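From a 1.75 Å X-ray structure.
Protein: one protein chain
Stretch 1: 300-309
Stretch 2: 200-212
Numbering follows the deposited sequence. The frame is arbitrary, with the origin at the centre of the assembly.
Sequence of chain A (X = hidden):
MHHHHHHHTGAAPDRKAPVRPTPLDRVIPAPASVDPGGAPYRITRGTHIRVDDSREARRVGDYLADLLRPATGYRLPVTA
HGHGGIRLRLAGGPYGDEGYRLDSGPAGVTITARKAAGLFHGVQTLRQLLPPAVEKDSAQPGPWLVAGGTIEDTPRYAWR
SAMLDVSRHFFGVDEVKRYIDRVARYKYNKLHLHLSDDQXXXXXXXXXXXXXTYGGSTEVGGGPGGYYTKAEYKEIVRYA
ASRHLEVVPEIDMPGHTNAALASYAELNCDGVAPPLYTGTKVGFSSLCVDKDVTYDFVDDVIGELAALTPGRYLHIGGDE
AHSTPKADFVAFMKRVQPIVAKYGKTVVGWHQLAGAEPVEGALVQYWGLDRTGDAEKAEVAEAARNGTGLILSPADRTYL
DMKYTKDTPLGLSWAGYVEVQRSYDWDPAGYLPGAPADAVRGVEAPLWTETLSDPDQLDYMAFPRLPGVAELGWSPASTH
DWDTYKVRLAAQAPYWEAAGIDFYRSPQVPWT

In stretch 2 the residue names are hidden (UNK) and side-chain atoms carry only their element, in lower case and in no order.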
# COMPACT_ATOMS: atom_id res chain seq x y z
N ASP A 300 -13.71 -7.43 -22.18
CA ASP A 300 -12.53 -6.94 -22.90
C ASP A 300 -11.54 -6.27 -21.94
O ASP A 300 -10.34 -6.54 -21.99
CB ASP A 300 -12.92 -5.93 -23.99
CG ASP A 300 -13.56 -6.58 -25.20
OD1 ASP A 300 -13.36 -7.79 -25.42
OD2 ASP A 300 -14.26 -5.86 -25.95
N VAL A 301 -12.05 -5.40 -21.08
CA VAL A 301 -11.20 -4.69 -20.14
C VAL A 301 -10.54 -5.61 -19.11
O VAL A 301 -9.33 -5.53 -18.90
CB VAL A 301 -11.99 -3.59 -19.40
CG1 VAL A 301 -11.13 -2.99 -18.28
CG2 VAL A 301 -12.38 -2.50 -20.38
N ILE A 302 -11.32 -6.47 -18.48
CA ILE A 302 -10.77 -7.38 -17.48
C ILE A 302 -9.76 -8.33 -18.11
O ILE A 302 -8.74 -8.67 -17.51
CB ILE A 302 -11.90 -8.18 -16.78
CG1 ILE A 302 -12.73 -7.23 -15.91
CG2 ILE A 302 -11.31 -9.31 -15.96
CD1 ILE A 302 -13.89 -7.88 -15.17
N GLY A 303 -10.04 -8.75 -19.34
CA GLY A 303 -9.12 -9.66 -20.02
C GLY A 303 -7.78 -9.00 -20.29
O GLY A 303 -6.73 -9.60 -20.05
N GLU A 304 -7.81 -7.76 -20.78
CA GLU A 304 -6.57 -7.05 -21.07
C GLU A 304 -5.81 -6.69 -19.80
O GLU A 304 -4.58 -6.73 -19.77
CB GLU A 304 -6.86 -5.79 -21.90
CG GLU A 304 -7.20 -6.10 -23.36
CD GLU A 304 -7.10 -4.89 -24.27
OE1 GLU A 304 -6.17 -4.08 -24.09
OE2 GLU A 304 -7.94 -4.75 -25.19
N LEU A 305 -6.54 -6.37 -18.74
CA LEU A 305 -5.90 -6.01 -17.48
C LEU A 305 -5.26 -7.25 -16.84
O LEU A 305 -4.15 -7.18 -16.32
CB LEU A 305 -6.91 -5.39 -16.51
CG LEU A 305 -6.37 -4.93 -15.15
CD1 LEU A 305 -5.27 -3.90 -15.34
CD2 LEU A 305 -7.51 -4.35 -14.32
N ALA A 306 -5.96 -8.38 -16.90
CA ALA A 306 -5.44 -9.61 -16.32
C ALA A 306 -4.13 -10.01 -16.99
O ALA A 306 -3.22 -10.52 -16.33
CB ALA A 306 -6.47 -10.73 -16.46
N ALA A 307 -4.04 -9.78 -18.29
CA ALA A 307 -2.84 -10.12 -19.05
C ALA A 307 -1.61 -9.34 -18.59
O ALA A 307 -0.49 -9.82 -18.72
CB ALA A 307 -3.08 -9.87 -20.54
N LEU A 308 -1.84 -8.16 -18.04
CA LEU A 308 -0.75 -7.30 -17.56
C LEU A 308 -0.51 -7.47 -16.07
O LEU A 308 0.39 -6.84 -15.50
CB LEU A 308 -1.08 -5.84 -17.84
CG LEU A 308 -1.37 -5.43 -19.29
CD1 LEU A 308 -1.99 -4.05 -19.30
CD2 LEU A 308 -0.08 -5.46 -20.10
N THR A 309 -1.30 -8.32 -15.43
CA THR A 309 -1.22 -8.51 -13.99
C THR A 309 -0.67 -9.87 -13.55
O THR A 309 -1.39 -10.87 -13.54
CB THR A 309 -2.61 -8.30 -13.37
OG1 THR A 309 -3.08 -6.99 -13.70
CG2 THR A 309 -2.57 -8.46 -11.86
N UNK A 200 -11.35 10.01 -14.64
CA UNK A 200 -10.29 9.52 -15.50
C UNK A 200 -10.15 8.02 -15.63
O UNK A 200 -10.47 7.27 -14.71
N UNK A 201 -9.69 7.59 -16.80
CA UNK A 201 -9.44 6.18 -17.10
C UNK A 201 -7.93 6.17 -17.32
O UNK A 201 -7.44 6.81 -18.25
c UNK A 201 -12.09 3.19 -17.63
c UNK A 201 -10.85 3.25 -18.28
c UNK A 201 -8.91 3.76 -19.28
c UNK A 201 -10.19 5.77 -18.37
c UNK A 201 -10.22 2.05 -18.69
c UNK A 201 -10.80 0.80 -18.46
c UNK A 201 -9.99 4.33 -18.67
c UNK A 201 -12.66 1.94 -17.40
n UNK A 201 -9.04 2.39 -19.29
c UNK A 201 -12.01 0.76 -17.82
N UNK A 202 -7.21 5.43 -16.49
CA UNK A 202 -5.75 5.47 -16.55
C UNK A 202 -4.94 4.31 -17.11
O UNK A 202 -3.73 4.25 -16.89
c UNK A 202 -6.77 10.54 -15.09
c UNK A 202 -5.92 6.98 -14.46
n UNK A 202 -6.38 9.40 -14.53
n UNK A 202 -6.65 10.72 -16.40
c UNK A 202 -5.22 5.80 -15.15
c UNK A 202 -5.81 8.27 -15.26
n UNK A 202 -7.31 11.50 -14.35
N UNK A 203 -5.58 3.39 -17.82
CA UNK A 203 -4.83 2.28 -18.41
C UNK A 203 -5.28 2.07 -19.85
O UNK A 203 -6.47 1.95 -20.12
c UNK A 203 -6.47 0.60 -17.48
c UNK A 203 -5.00 0.97 -17.60
c UNK A 203 -2.70 0.07 -18.31
c UNK A 203 -4.21 -0.17 -18.26
N UNK A 204 -4.33 2.03 -20.77
CA UNK A 204 -4.65 1.85 -22.18
C UNK A 204 -5.23 0.47 -22.47
O UNK A 204 -4.64 -0.55 -22.10
c UNK A 204 -3.41 2.09 -23.05
N UNK A 205 -6.39 0.45 -23.11
CA UNK A 205 -7.08 -0.79 -23.48
C UNK A 205 -7.15 -0.79 -25.01
O UNK A 205 -7.81 0.06 -25.59
c UNK A 205 -7.72 -1.84 -20.68
c UNK A 205 -8.47 -0.71 -21.37
c UNK A 205 -9.23 -2.10 -23.32
c UNK A 205 -8.52 -0.82 -22.90
N UNK A 206 -6.46 -1.74 -25.65
CA UNK A 206 -6.44 -1.79 -27.11
C UNK A 206 -7.80 -1.94 -27.78
O UNK A 206 -8.06 -1.32 -28.82
c UNK A 206 -4.08 -2.76 -27.21
c UNK A 206 -5.54 -2.94 -27.60
o UNK A 206 -3.41 -3.78 -26.98
o UNK A 206 -3.61 -1.60 -27.15
N UNK A 207 -8.67 -2.76 -27.20
CA UNK A 207 -9.99 -2.99 -27.76
C UNK A 207 -10.93 -1.78 -27.68
O UNK A 207 -11.89 -1.69 -28.44
c UNK A 207 -10.63 -4.21 -27.10
o UNK A 207 -10.53 -4.16 -25.69
N UNK A 208 -10.63 -0.86 -26.77
CA UNK A 208 -11.43 0.35 -26.60
C UNK A 208 -10.45 1.52 -26.42
O UNK A 208 -10.31 2.07 -25.33
c UNK A 208 -12.33 0.24 -25.36
c UNK A 208 -14.71 -0.83 -25.67
c UNK A 208 -15.61 0.23 -25.87
n UNK A 208 -14.15 -2.99 -25.47
c UNK A 208 -13.30 -0.91 -25.43
c UNK A 208 -16.96 -0.05 -26.09
c UNK A 208 -15.21 -2.15 -25.69
c UNK A 208 -16.57 -2.44 -25.90
c UNK A 208 -17.42 -1.38 -26.10
c UNK A 208 -13.01 -2.24 -25.31
N UNK A 209 -9.78 1.92 -27.51
CA UNK A 209 -8.79 3.01 -27.55
C UNK A 209 -9.18 4.35 -26.95
O UNK A 209 -8.32 5.05 -26.40
c UNK A 209 -8.48 3.13 -29.04
c UNK A 209 -8.72 1.76 -29.56
c UNK A 209 -10.00 1.38 -28.86
N UNK A 210 -10.45 4.72 -27.05
CA UNK A 210 -10.90 6.01 -26.52
C UNK A 210 -10.92 6.11 -25.00
O UNK A 210 -10.93 7.22 -24.46
c UNK A 210 -13.76 6.94 -29.02
n UNK A 210 -14.45 8.00 -28.29
n UNK A 210 -13.23 9.71 -29.25
n UNK A 210 -14.88 10.19 -27.73
c UNK A 210 -12.33 6.73 -28.53
c UNK A 210 -14.19 9.30 -28.42
c UNK A 210 -12.30 6.35 -27.06
N UNK A 211 -10.92 4.98 -24.31
CA UNK A 211 -10.93 5.01 -22.86
C UNK A 211 -9.74 5.82 -22.36
O UNK A 211 -9.88 6.69 -21.51
c UNK A 211 -10.88 3.60 -22.27
c UNK A 211 -11.86 1.32 -21.98
c UNK A 211 -12.10 2.71 -22.54
c UNK A 211 -13.34 3.33 -21.89
N UNK A 212 -8.56 5.54 -22.92
CA UNK A 212 -7.36 6.26 -22.52
C UNK A 212 -7.22 7.63 -23.19
O UNK A 212 -6.98 8.63 -22.51
c UNK A 212 -6.12 5.41 -22.81

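Position 200 has no side-chain atoms, and an ideal CB here would lie 2.2 Å from the last side-chain carbon of position 202: Gly200.

Position 201 carries one carbon, then fused five- and six-membered rings with eight carbons and one nitrogen; a carbon of the six-membered ring reaches Val301 CG1. That is Trp201; its CZ2 meets Val301 CG1 at 3.8 Å, at the ring edge, while NE1 donates to the backbone O of position 203 at 2.7 Å.

Position 202 has three carbons, a nitrogen, then a carbon bearing two more nitrogens, and reaches nothing on stretch 1: Arg202, its guanidinium bonded elsewhere in the structure.

Position 203 has four carbons, forked at the first, with one arm two carbons long, whose end touches Leu308. It is Ile203, whose CD1 lies 4.3 Å from Leu308 CD1.

Position 204, a single carbon held sideways to the helix, is Ala204.

Position 205 repeats the four-carbon pattern forked at the first and, like 203, points toward stretch 1, where its short arm touches Val301 and Glu304: Ile205. Its CG2 packs 4.3 Å from Val301 CG2 and 3.5 Å from Glu304 OE2.

Position 206 shows two carbons, the second carrying two oxygens, and lies against Glu304. The carboxylate could be Asp only, since Glu needs a third carbon. Asp206 places OD2 4.0 Å from Glu304 OE1, an unfavourable pairing of like charges, yet its backbone N donates to that same OE1 at 2.8 Å.

Position 207 is one carbon and one oxygen, the oxygen meeting Glu304: Ser207. Its OG donates to Glu304 OE2 at 2.7 Å, and its N donates to OE2 as well, at 2.9 Å.

Position 208 again has one carbon and the fused nine-atom ring system, its ring nitrogen facing Asp300. Trp208 turns its NE1 to Asp300 OD2, donating at 2.9 Å with a near-straight angle of 162°.

Position 209 closes three carbons onto its own backbone nitrogen: Pro209, out of reach.

Position 210 matches the guanidinium pattern of 202 and is Arg210, also out of reach.

Position 211 has four carbons forked at the second, one branch end touching Val301: Leu211; its CD1 stands 4.2 Å from Val301 CG2.

Position 212, one carbon, is Ala212, far from the helix.

The rule is two acids, one helical turn apart, against one beta turn, with Glu304 taking its amides and Asp300 the indole at its end. Ile205 to Trp208 form a type I turn, closed by Trp208 N to Ile205 O at 3.2 Å, and this presents two successive amides to the Glu304 carboxylate, one per oxygen, with the serine hydroxyl added. Between these acids in sequence, Val301 fits among Trp201, Ile205 and Leu211, so polar bonds fix the turn while apolar packing fills beside it.

Stretch 2 (200-212) GWRIAIDSWPRLA
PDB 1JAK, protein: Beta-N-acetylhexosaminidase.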